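Local atomic coordinates of O-succinylhomoserine sulfhydrylase (Mycobacterium tuberculosis, PDB entry 3NDN), a protein that probably catalyses the pyridoxal 5'-phosphate-dependent formation of L-homocysteine from O-succinyl-L-homoserine and hydrogen sulfide, a step of methionine biosynthesis. Residues A[214-225]-A[237-246]; A[300-308]-A[324-335]. All coordinates share one frame; numbering follows the deposited sequence.

How the contacts relate
Both contacts are antiparallel strand pairs, one from each of the two sheets of this fold type I subunit, and they follow one another along the chain. Contact 1 lies in the seven-stranded sheet of the cofactor-binding domain, with its centre 11 Å from the centre of the chain; contact 2 forms one side of the five-stranded sheet of the C-terminal domain, 21 Å from that centre. The centres of contact 1 and contact 2 are 30 Å apart, and the nearest atoms of contact 1 and contact 2 about 12 Å. The cofactor-bearing lysine at position 227 lies two residues beyond the end of 214-225, whereas contact 2 approaches that region through T327, whose OG1 is hydrogen-bonded to H228 NE2.

Contact 1: A[214-225]-A[237-246]; sequences FPLGVDVVVYSG and GGAILGDREY
Strands 220-224 and 238-242 are antiparallel neighbours in the large sheet of the cofactor-binding domain, with V221 facing L241 and Y223 facing A239 as hydrogen-bonded pairs. V221 N and L241 N exchange bonds of 2.9 Å with each other's carbonyl oxygens. Where the strands run out toward the cofactor, G225 N reaches G237 O at 2.8 Å, but from above the carbonyl plane. Glycine suits position 238 because a side chain there would run into Y223 O.

On one face L241 is the central apolar residue: its CD1 meets the ring edge of Y223 at CD2, 3.7 Å away, and its CB lies near F214 CZ. The edge of the F214 ring also points in plane at L241 O, 3.6 Å from CZ. Y223 sends its hydroxyl onward to E94 and N203. On the other face, V220 CG1 packs against I240 CG2, while V220 CG2 lies 3.6 Å from CE2 of Y246. The tyrosine's CG stands anti to its own backbone N (chi1 169°), which swings the ring from the start of the helix back across V220 at about a right angle; its OH is bonded to S112 O.

Beyond the V221-L241 pair, at the end away from the cofactor, two waters bridge D219 O to D243, one to its N and the other to OD1. At the opposite end, S224 OG is hydrogen-bonded to a phosphate oxygen of the lysine-linked cofactor, so this strand pair ends at the cofactor site, an arrangement typical of fold type I pyridoxal phosphate enzymes.

Contact 2: A[300-308]-A[324-335]; sequences SVRWVRYPY and GGGTVVTFALDC
V304 and V329 meet at the apolar centre, their CG1 methyls 3.9 Å apart, and V304 CG2 rests near F331 CB. V301 CG2 approaches the F331 ring at CD1. These beta-branched and aromatic residues suit a sheet face covered by a helix. On the opposite face the W303 indole lies over A332: the alanine CB sits 3.6 Å from the centroid of the five-membered ring, a CH-pi contact. With its CG between backbone N and carbonyl carbon (chi1 57°), W303 folds its ring back over the partner strand, and the small alanine lets it come close.

Backbone bonds join the strands: R305 N to T330 O is 2.8 Å and nearly straight, the return bond from T330 N is weak, and A332 N binds W303 O. Where the chain turns, R302 N reaches A332 O at 2.8 Å, whereas the buried W303 N has no partner in the model. Past R305 the strands part, and Y306 reaches across to the other segment. With CG anti to the backbone N (chi1 -175°), its ring extends to the glycine turn, its edge against V328 O and its hydroxyl donating to G326 O at 2.8 Å; a water links Y306 OH to G325 N. G325 has no side chain to collide with the Y306 ring, while Y308 lays a face on G324 CA.

At the other end R302 forms a salt bridge with D334, its NE-OD1 hydrogen bond weak at 3.5 Å and the guanidinium and carboxylate planes 77° apart. L333 O lies over one guanidinium face, and NH2 bonds weakly to C335 O. D334 N is bonded to S300 O.

Strand 301-305 is an outermost strand of its sheet within this chain; 328-333 is hydrogen-bonded on its far side to 392-396. V304 and Y306 pack on helix 277-296, and L333 on helix 340-350.

Contact 1: A[214-225]-A[237-246]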
loop_
_atom_site.group_PDB
_atom_site.type_symbol
_atom_site.label_atom_id
_atom_site.label_comp_id
_atom_site.label_asym_id
_atom_site.label_seq_id
_atom_site.Cartn_x
_atom_site.Cartn_y
_atom_site.Cartn_z
ATOM N N PHE A 214 19.076 -25.973 -12.181
ATOM C CA PHE A 214 19.172 -25.951 -13.647
ATOM C C PHE A 214 20.499 -26.526 -14.224
ATOM O O PHE A 214 20.447 -27.347 -15.143
ATOM C CB PHE A 214 18.791 -24.578 -14.229
ATOM C CG PHE A 214 17.295 -24.286 -14.178
ATOM C CD1 PHE A 214 16.409 -24.949 -15.031
ATOM C CD2 PHE A 214 16.775 -23.361 -13.271
ATOM C CE1 PHE A 214 15.011 -24.686 -14.984
ATOM C CE2 PHE A 214 15.386 -23.096 -13.219
ATOM C CZ PHE A 214 14.512 -23.764 -14.077
ATOM N N PRO A 215 21.674 -26.140 -13.669
ATOM C CA PRO A 215 22.941 -26.778 -14.129
ATOM C C PRO A 215 23.013 -28.307 -13.964
ATOM O O PRO A 215 23.852 -28.959 -14.603
ATOM C CB PRO A 215 24.012 -26.110 -13.260
ATOM C CG PRO A 215 23.433 -24.762 -12.916
ATOM C CD PRO A 215 21.941 -25.008 -12.753
ATOM N N LEU A 216 22.144 -28.871 -13.122
ATOM C CA LEU A 216 22.129 -30.307 -12.865
ATOM C C LEU A 216 21.091 -31.025 -13.736
ATOM O O LEU A 216 20.919 -32.245 -13.634
ATOM C CB LEU A 216 21.918 -30.590 -11.371
ATOM C CG LEU A 216 23.042 -30.144 -10.424
ATOM C CD1 LEU A 216 22.573 -30.096 -8.974
ATOM C CD2 LEU A 216 24.280 -31.025 -10.563
ATOM N N GLY A 217 20.421 -30.257 -14.599
ATOM C CA GLY A 217 19.480 -30.802 -15.574
ATOM C C GLY A 217 18.024 -30.877 -15.142
ATOM O O GLY A 217 17.224 -31.575 -15.776
ATOM N N VAL A 218 17.672 -30.177 -14.064
ATOM C CA VAL A 218 16.273 -30.104 -13.634
ATOM C C VAL A 218 15.506 -29.297 -14.703
ATOM O O VAL A 218 16.052 -28.347 -15.269
ATOM C CB VAL A 218 16.160 -29.482 -12.215
ATOM C CG1 VAL A 218 14.752 -29.140 -11.865
ATOM C CG2 VAL A 218 16.731 -30.439 -11.163
ATOM N N ASP A 219 14.263 -29.687 -14.989
ATOM C CA ASP A 219 13.466 -29.038 -16.039
ATOM C C ASP A 219 12.662 -27.825 -15.547
ATOM O O ASP A 219 12.468 -26.865 -16.294
ATOM C CB ASP A 219 12.519 -30.052 -16.690
ATOM C CG ASP A 219 13.272 -31.240 -17.291
ATOM O OD1 ASP A 219 13.744 -31.120 -18.443
ATOM O OD2 ASP A 219 13.415 -32.270 -16.587
ATOM N N VAL A 220 12.189 -27.902 -14.305
ATOM C CA VAL A 220 11.261 -26.926 -13.692
ATOM C C VAL A 220 11.631 -26.706 -12.227
ATOM O O VAL A 220 11.915 -27.674 -11.502
ATOM C CB VAL A 220 9.771 -27.437 -13.747
ATOM C CG1 VAL A 220 8.802 -26.406 -13.137
ATOM C CG2 VAL A 220 9.345 -27.765 -15.188
ATOM N N VAL A 221 11.633 -25.441 -11.781
ATOM C CA VAL A 221 11.845 -25.137 -10.365
ATOM C C VAL A 221 10.660 -24.286 -9.872
ATOM O O VAL A 221 10.195 -23.381 -10.594
ATOM C CB VAL A 221 13.217 -24.413 -10.107
ATOM C CG1 VAL A 221 13.358 -24.019 -8.654
ATOM C CG2 VAL A 221 14.386 -25.317 -10.518
ATOM N N VAL A 222 10.151 -24.607 -8.679
ATOM C CA VAL A 222 9.060 -23.814 -8.067
ATOM C C VAL A 222 9.476 -23.188 -6.730
ATOM O O VAL A 222 10.225 -23.804 -5.943
ATOM C CB VAL A 222 7.717 -24.625 -7.871
ATOM C CG1 VAL A 222 7.116 -25.038 -9.197
ATOM C CG2 VAL A 222 7.928 -25.831 -6.965
ATOM N N TYR A 223 8.981 -21.969 -6.488
ATOM C CA TYR A 223 9.274 -21.195 -5.273
ATOM C C TYR A 223 8.007 -20.665 -4.618
ATOM O O TYR A 223 7.087 -20.245 -5.309
ATOM C CB TYR A 223 10.178 -19.987 -5.579
ATOM C CG TYR A 223 11.610 -20.363 -5.828
ATOM C CD1 TYR A 223 12.386 -20.918 -4.803
ATOM C CD2 TYR A 223 12.195 -20.179 -7.073
ATOM C CE1 TYR A 223 13.704 -21.275 -5.013
ATOM C CE2 TYR A 223 13.525 -20.545 -7.306
ATOM C CZ TYR A 223 14.267 -21.102 -6.260
ATOM O OH TYR A 223 15.582 -21.478 -6.433
ATOM N N SER A 224 7.975 -20.698 -3.285
ATOM C CA SER A 224 7.106 -19.820 -2.483
ATOM C C SER A 224 7.853 -18.486 -2.246
ATOM O O SER A 224 8.955 -18.496 -1.719
ATOM C CB SER A 224 6.785 -20.485 -1.131
ATOM O OG SER A 224 6.171 -19.582 -0.208
ATOM N N GLY A 225 7.274 -17.357 -2.655
ATOM C CA GLY A 225 7.808 -16.026 -2.281
ATOM C C GLY A 225 7.542 -15.611 -0.833
ATOM O O GLY A 225 8.139 -14.646 -0.323
ATOM N N GLY A 237 3.083 -15.215 -2.117
ATOM C CA GLY A 237 3.310 -15.243 -3.556
ATOM C C GLY A 237 4.094 -16.490 -3.924
ATOM O O GLY A 237 4.551 -17.235 -3.042
ATOM N N GLY A 238 4.260 -16.718 -5.215
ATOM C CA GLY A 238 5.113 -17.831 -5.697
ATOM C C GLY A 238 5.534 -17.652 -7.137
ATOM O O GLY A 238 5.210 -16.633 -7.757
ATOM N N ALA A 239 6.245 -18.643 -7.684
ATOM C CA ALA A 239 6.658 -18.582 -9.078
ATOM C C ALA A 239 6.968 -19.955 -9.662
ATOM O O ALA A 239 7.392 -20.867 -8.940
ATOM C CB ALA A 239 7.889 -17.662 -9.246
ATOM N N ILE A 240 6.786 -20.063 -10.978
ATOM C CA ILE A 240 7.183 -21.258 -11.753
ATOM C C ILE A 240 8.278 -20.884 -12.767
ATOM O O ILE A 240 8.076 -19.996 -13.601
ATOM C CB ILE A 240 5.981 -21.863 -12.507
ATOM C CG1 ILE A 240 4.799 -22.117 -11.551
ATOM C CG2 ILE A 240 6.391 -23.167 -13.245
ATOM C CD1 ILE A 240 3.428 -22.220 -12.243
ATOM N N LEU A 241 9.417 -21.581 -12.722
ATOM C CA LEU A 241 10.493 -21.357 -13.715
ATOM C C LEU A 241 10.798 -22.620 -14.567
ATOM O O LEU A 241 10.880 -23.725 -14.020
ATOM C CB LEU A 241 11.766 -20.816 -13.045
ATOM C CG LEU A 241 11.641 -19.527 -12.195
ATOM C CD1 LEU A 241 11.440 -19.876 -10.715
ATOM C CD2 LEU A 241 12.878 -18.649 -12.358
ATOM N N GLY A 242 10.952 -22.436 -15.887
ATOM C CA GLY A 242 11.207 -23.548 -16.850
ATOM C C GLY A 242 11.440 -23.095 -18.304
ATOM O O GLY A 242 11.755 -21.926 -18.551
ATOM N N ASP A 243 11.327 -24.028 -19.256
ATOM C CA ASP A 243 11.580 -23.748 -20.685
ATOM C C ASP A 243 10.503 -22.815 -21.256
ATOM O O ASP A 243 9.357 -22.845 -20.802
ATOM C CB ASP A 243 11.588 -25.048 -21.508
ATOM C CG ASP A 243 12.766 -25.965 -21.182
ATOM O OD1 ASP A 243 13.861 -25.484 -20.836
ATOM O OD2 ASP A 243 12.600 -27.200 -21.308
ATOM N N ARG A 244 10.870 -22.011 -22.252
ATOM C CA ARG A 244 9.922 -21.088 -22.911
ATOM C C ARG A 244 8.623 -21.753 -23.402
ATOM O O ARG A 244 7.535 -21.213 -23.177
ATOM C CB ARG A 244 10.587 -20.297 -24.050
ATOM C CG ARG A 244 9.665 -19.206 -24.674
ATOM C CD ARG A 244 10.104 -18.752 -26.079
ATOM N NE ARG A 244 10.711 -19.838 -26.860
ATOM C CZ ARG A 244 10.042 -20.757 -27.562
ATOM N NH1 ARG A 244 8.710 -20.752 -27.620
ATOM N NH2 ARG A 244 10.719 -21.698 -28.208
ATOM N N GLU A 245 8.722 -22.904 -24.072
ATOM C CA GLU A 245 7.516 -23.532 -24.637
ATOM C C GLU A 245 6.546 -24.028 -23.566
ATOM O O GLU A 245 5.332 -24.049 -23.783
ATOM C CB GLU A 245 7.847 -24.644 -25.664
ATOM C CG GLU A 245 8.897 -25.674 -25.230
ATOM C CD GLU A 245 8.365 -26.750 -24.275
ATOM O OE1 GLU A 245 9.167 -27.256 -23.450
ATOM O OE2 GLU A 245 7.154 -27.098 -24.353
ATOM N N TYR A 246 7.097 -24.428 -22.414
ATOM C CA TYR A 246 6.315 -24.902 -21.272
ATOM C C TYR A 246 5.617 -23.736 -20.543
ATOM O O TYR A 246 4.421 -23.814 -20.224
ATOM C CB TYR A 246 7.246 -25.685 -20.320
ATOM C CG TYR A 246 6.695 -26.035 -18.937
ATOM C CD1 TYR A 246 5.724 -27.029 -18.772
ATOM C CD2 TYR A 246 7.181 -25.395 -17.786
ATOM C CE1 TYR A 246 5.242 -27.364 -17.493
ATOM C CE2 TYR A 246 6.707 -25.727 -16.509
ATOM C CZ TYR A 246 5.735 -26.700 -16.374
ATOM O OH TYR A 246 5.271 -27.025 -15.113
HETATM O O HOH W 1 10.747 -26.886 -18.550
HETATM O O HOH W 2 14.474 -26.119 -18.263
#

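Contact 2: A[300-308]-A[324-335]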
loop_
_atom_site.group_PDB
_atom_site.type_symbol
_atom_site.label_atom_id
_atom_site.label_comp_id
_atom_site.label_asym_id
_atom_site.label_seq_id
_atom_site.Cartn_x
_atom_site.Cartn_y
_atom_site.Cartn_z
ATOM N N SER A 300 21.547 -31.615 27.223
ATOM C CA SER A 300 20.101 -31.906 27.136
ATOM C C SER A 300 19.654 -32.451 25.773
ATOM O O SER A 300 18.490 -32.846 25.606
ATOM C CB SER A 300 19.274 -30.653 27.467
ATOM O OG SER A 300 19.457 -30.249 28.810
ATOM N N VAL A 301 20.577 -32.480 24.811
ATOM C CA VAL A 301 20.251 -32.786 23.419
ATOM C C VAL A 301 20.724 -34.191 22.988
ATOM O O VAL A 301 21.910 -34.493 23.083
ATOM C CB VAL A 301 20.840 -31.678 22.484
ATOM C CG1 VAL A 301 20.576 -31.973 21.015
ATOM C CG2 VAL A 301 20.277 -30.293 22.868
ATOM N N ARG A 302 19.799 -35.029 22.509
ATOM C CA ARG A 302 20.131 -36.375 21.974
ATOM C C ARG A 302 20.816 -36.376 20.589
ATOM O O ARG A 302 21.843 -37.032 20.410
ATOM C CB ARG A 302 18.892 -37.298 21.957
ATOM C CG ARG A 302 19.195 -38.752 21.489
ATOM C CD ARG A 302 17.943 -39.644 21.463
ATOM N NE ARG A 302 17.406 -39.868 22.805
ATOM C CZ ARG A 302 16.124 -40.114 23.087
ATOM N NH1 ARG A 302 15.206 -40.166 22.124
ATOM N NH2 ARG A 302 15.751 -40.296 24.347
ATOM N N TRP A 303 20.219 -35.679 19.611
ATOM C CA TRP A 303 20.763 -35.582 18.247
ATOM C C TRP A 303 20.339 -34.274 17.562
ATOM O O TRP A 303 19.333 -33.667 17.940
ATOM C CB TRP A 303 20.374 -36.788 17.358
ATOM C CG TRP A 303 18.867 -37.090 17.175
ATOM C CD1 TRP A 303 18.172 -38.134 17.734
ATOM C CD2 TRP A 303 17.909 -36.378 16.349
ATOM N NE1 TRP A 303 16.855 -38.107 17.330
ATOM C CE2 TRP A 303 16.666 -37.045 16.482
ATOM C CE3 TRP A 303 17.983 -35.248 15.517
ATOM C CZ2 TRP A 303 15.503 -36.613 15.823
ATOM C CZ3 TRP A 303 16.817 -34.805 14.866
ATOM C CH2 TRP A 303 15.594 -35.496 15.025
ATOM N N VAL A 304 21.131 -33.845 16.579
ATOM C CA VAL A 304 20.804 -32.683 15.741
ATOM C C VAL A 304 20.749 -33.092 14.263
ATOM O O VAL A 304 21.508 -33.961 13.819
ATOM C CB VAL A 304 21.839 -31.528 15.937
ATOM C CG1 VAL A 304 21.491 -30.297 15.061
ATOM C CG2 VAL A 304 21.926 -31.110 17.397
ATOM N N ARG A 305 19.848 -32.478 13.496
ATOM C CA ARG A 305 19.866 -32.638 12.044
ATOM C C ARG A 305 20.033 -31.271 11.367
ATOM O O ARG A 305 19.203 -30.374 11.547
ATOM C CB ARG A 305 18.613 -33.380 11.539
ATOM C CG ARG A 305 18.604 -34.902 11.745
ATOM C CD ARG A 305 19.597 -35.626 10.825
ATOM N NE ARG A 305 19.493 -37.080 10.958
ATOM C CZ ARG A 305 20.196 -37.822 11.821
ATOM N NH1 ARG A 305 21.091 -37.267 12.640
ATOM N NH2 ARG A 305 20.013 -39.133 11.856
ATOM N N TYR A 306 21.154 -31.119 10.653
ATOM C CA TYR A 306 21.515 -29.924 9.885
ATOM C C TYR A 306 22.510 -30.404 8.823
ATOM O O TYR A 306 23.486 -31.077 9.163
ATOM C CB TYR A 306 22.148 -28.839 10.784
ATOM C CG TYR A 306 22.448 -27.510 10.078
ATOM C CD1 TYR A 306 21.409 -26.661 9.661
ATOM C CD2 TYR A 306 23.776 -27.100 9.825
ATOM C CE1 TYR A 306 21.677 -25.445 9.011
ATOM C CE2 TYR A 306 24.053 -25.879 9.183
ATOM C CZ TYR A 306 23.001 -25.065 8.775
ATOM O OH TYR A 306 23.280 -23.885 8.115
ATOM N N PRO A 307 22.257 -30.096 7.530
ATOM C CA PRO A 307 23.020 -30.694 6.415
ATOM C C PRO A 307 24.526 -30.385 6.378
ATOM O O PRO A 307 25.276 -31.153 5.777
ATOM C CB PRO A 307 22.339 -30.089 5.165
ATOM C CG PRO A 307 20.960 -29.760 5.628
ATOM C CD PRO A 307 21.195 -29.207 7.019
ATOM N N TYR A 308 24.957 -29.279 6.991
ATOM C CA TYR A 308 26.381 -28.905 7.003
ATOM C C TYR A 308 27.089 -29.247 8.336
ATOM O O TYR A 308 28.214 -28.799 8.601
ATOM C CB TYR A 308 26.579 -27.431 6.580
ATOM C CG TYR A 308 27.096 -27.239 5.148
ATOM C CD1 TYR A 308 28.198 -26.420 4.903
ATOM C CD2 TYR A 308 26.526 -27.917 4.059
ATOM C CE1 TYR A 308 28.706 -26.249 3.616
ATOM C CE2 TYR A 308 27.027 -27.738 2.745
ATOM C CZ TYR A 308 28.125 -26.910 2.547
ATOM O OH TYR A 308 28.655 -26.705 1.287
ATOM N N GLY A 324 25.717 -24.358 1.408
ATOM C CA GLY A 324 25.507 -24.110 2.839
ATOM C C GLY A 324 24.364 -24.979 3.346
ATOM O O GLY A 324 23.600 -25.519 2.542
ATOM N N GLY A 325 24.249 -25.144 4.669
ATOM C CA GLY A 325 23.200 -25.986 5.264
ATOM C C GLY A 325 21.781 -25.425 5.231
ATOM O O GLY A 325 20.804 -26.185 5.204
ATOM N N GLY A 326 21.650 -24.101 5.233
ATOM C CA GLY A 326 20.327 -23.458 5.252
ATOM C C GLY A 326 20.073 -22.674 6.529
ATOM O O GLY A 326 21.021 -22.374 7.262
ATOM N N THR A 327 18.802 -22.371 6.821
ATOM C CA THR A 327 18.456 -21.507 7.971
ATOM C C THR A 327 17.554 -22.163 9.042
ATOM O O THR A 327 17.048 -21.467 9.931
ATOM C CB THR A 327 17.755 -20.191 7.498
ATOM O OG1 THR A 327 16.486 -20.517 6.926
ATOM C CG2 THR A 327 18.606 -19.436 6.472
ATOM N N VAL A 328 17.352 -23.485 8.945
ATOM C CA VAL A 328 16.494 -24.249 9.873
ATOM C C VAL A 328 17.299 -25.374 10.571
ATOM O O VAL A 328 18.054 -26.105 9.914
ATOM C CB VAL A 328 15.290 -24.863 9.128
ATOM C CG1 VAL A 328 14.313 -25.519 10.100
ATOM C CG2 VAL A 328 14.556 -23.800 8.299
ATOM N N VAL A 329 17.134 -25.495 11.888
ATOM C CA VAL A 329 17.807 -26.536 12.703
ATOM C C VAL A 329 16.783 -27.419 13.447
ATOM O O VAL A 329 15.947 -26.903 14.191
ATOM C CB VAL A 329 18.756 -25.909 13.742
ATOM C CG1 VAL A 329 19.569 -27.000 14.484
ATOM C CG2 VAL A 329 19.684 -24.873 13.081
ATOM N N THR A 330 16.881 -28.737 13.274
ATOM C CA THR A 330 15.993 -29.705 13.943
ATOM C C THR A 330 16.804 -30.491 14.999
ATOM O O THR A 330 17.950 -30.864 14.738
ATOM C CB THR A 330 15.348 -30.656 12.892
ATOM O OG1 THR A 330 14.613 -29.880 11.929
ATOM C CG2 THR A 330 14.383 -31.659 13.544
ATOM N N PHE A 331 16.221 -30.713 16.180
ATOM C CA PHE A 331 16.865 -31.532 17.237
ATOM C C PHE A 331 15.887 -32.330 18.117
ATOM O O PHE A 331 14.686 -32.059 18.133
ATOM C CB PHE A 331 17.792 -30.676 18.115
ATOM C CG PHE A 331 17.067 -29.693 19.016
ATOM C CD1 PHE A 331 16.895 -29.975 20.371
ATOM C CD2 PHE A 331 16.586 -28.482 18.516
ATOM C CE1 PHE A 331 16.243 -29.076 21.219
ATOM C CE2 PHE A 331 15.935 -27.566 19.358
ATOM C CZ PHE A 331 15.757 -27.870 20.712
ATOM N N ALA A 332 16.424 -33.301 18.865
ATOM C CA ALA A 332 15.631 -34.110 19.790
ATOM C C ALA A 332 16.201 -34.066 21.209
ATOM O O ALA A 332 17.425 -34.149 21.401
ATOM C CB ALA A 332 15.535 -35.565 19.298
ATOM N N LEU A 333 15.304 -33.921 22.184
ATOM C CA LEU A 333 15.665 -33.900 23.597
ATOM C C LEU A 333 16.039 -35.299 24.086
ATOM O O LEU A 333 15.453 -36.290 23.643
ATOM C CB LEU A 333 14.512 -33.338 24.443
ATOM C CG LEU A 333 14.166 -31.858 24.267
ATOM C CD1 LEU A 333 12.794 -31.540 24.829
ATOM C CD2 LEU A 333 15.218 -30.937 24.879
ATOM N N ASP A 334 17.007 -35.375 24.996
ATOM C CA ASP A 334 17.424 -36.664 25.573
ATOM C C ASP A 334 16.651 -36.941 26.864
ATOM O O ASP A 334 17.003 -36.437 27.931
ATOM C CB ASP A 334 18.937 -36.697 25.815
ATOM C CG ASP A 334 19.452 -38.090 26.228
ATOM O OD1 ASP A 334 18.833 -39.128 25.886
ATOM O OD2 ASP A 334 20.502 -38.144 26.894
ATOM N N CYS A 335 15.583 -37.724 26.741
ATOM C CA CYS A 335 14.715 -38.086 27.860
ATOM C C CYS A 335 13.823 -39.273 27.458
ATOM O O CYS A 335 13.646 -39.531 26.262
ATOM C CB CYS A 335 13.862 -36.885 28.304
ATOM S SG CYS A 335 12.627 -36.331 27.100
HETATM O O HOH W 3 26.015 -23.811 6.746
#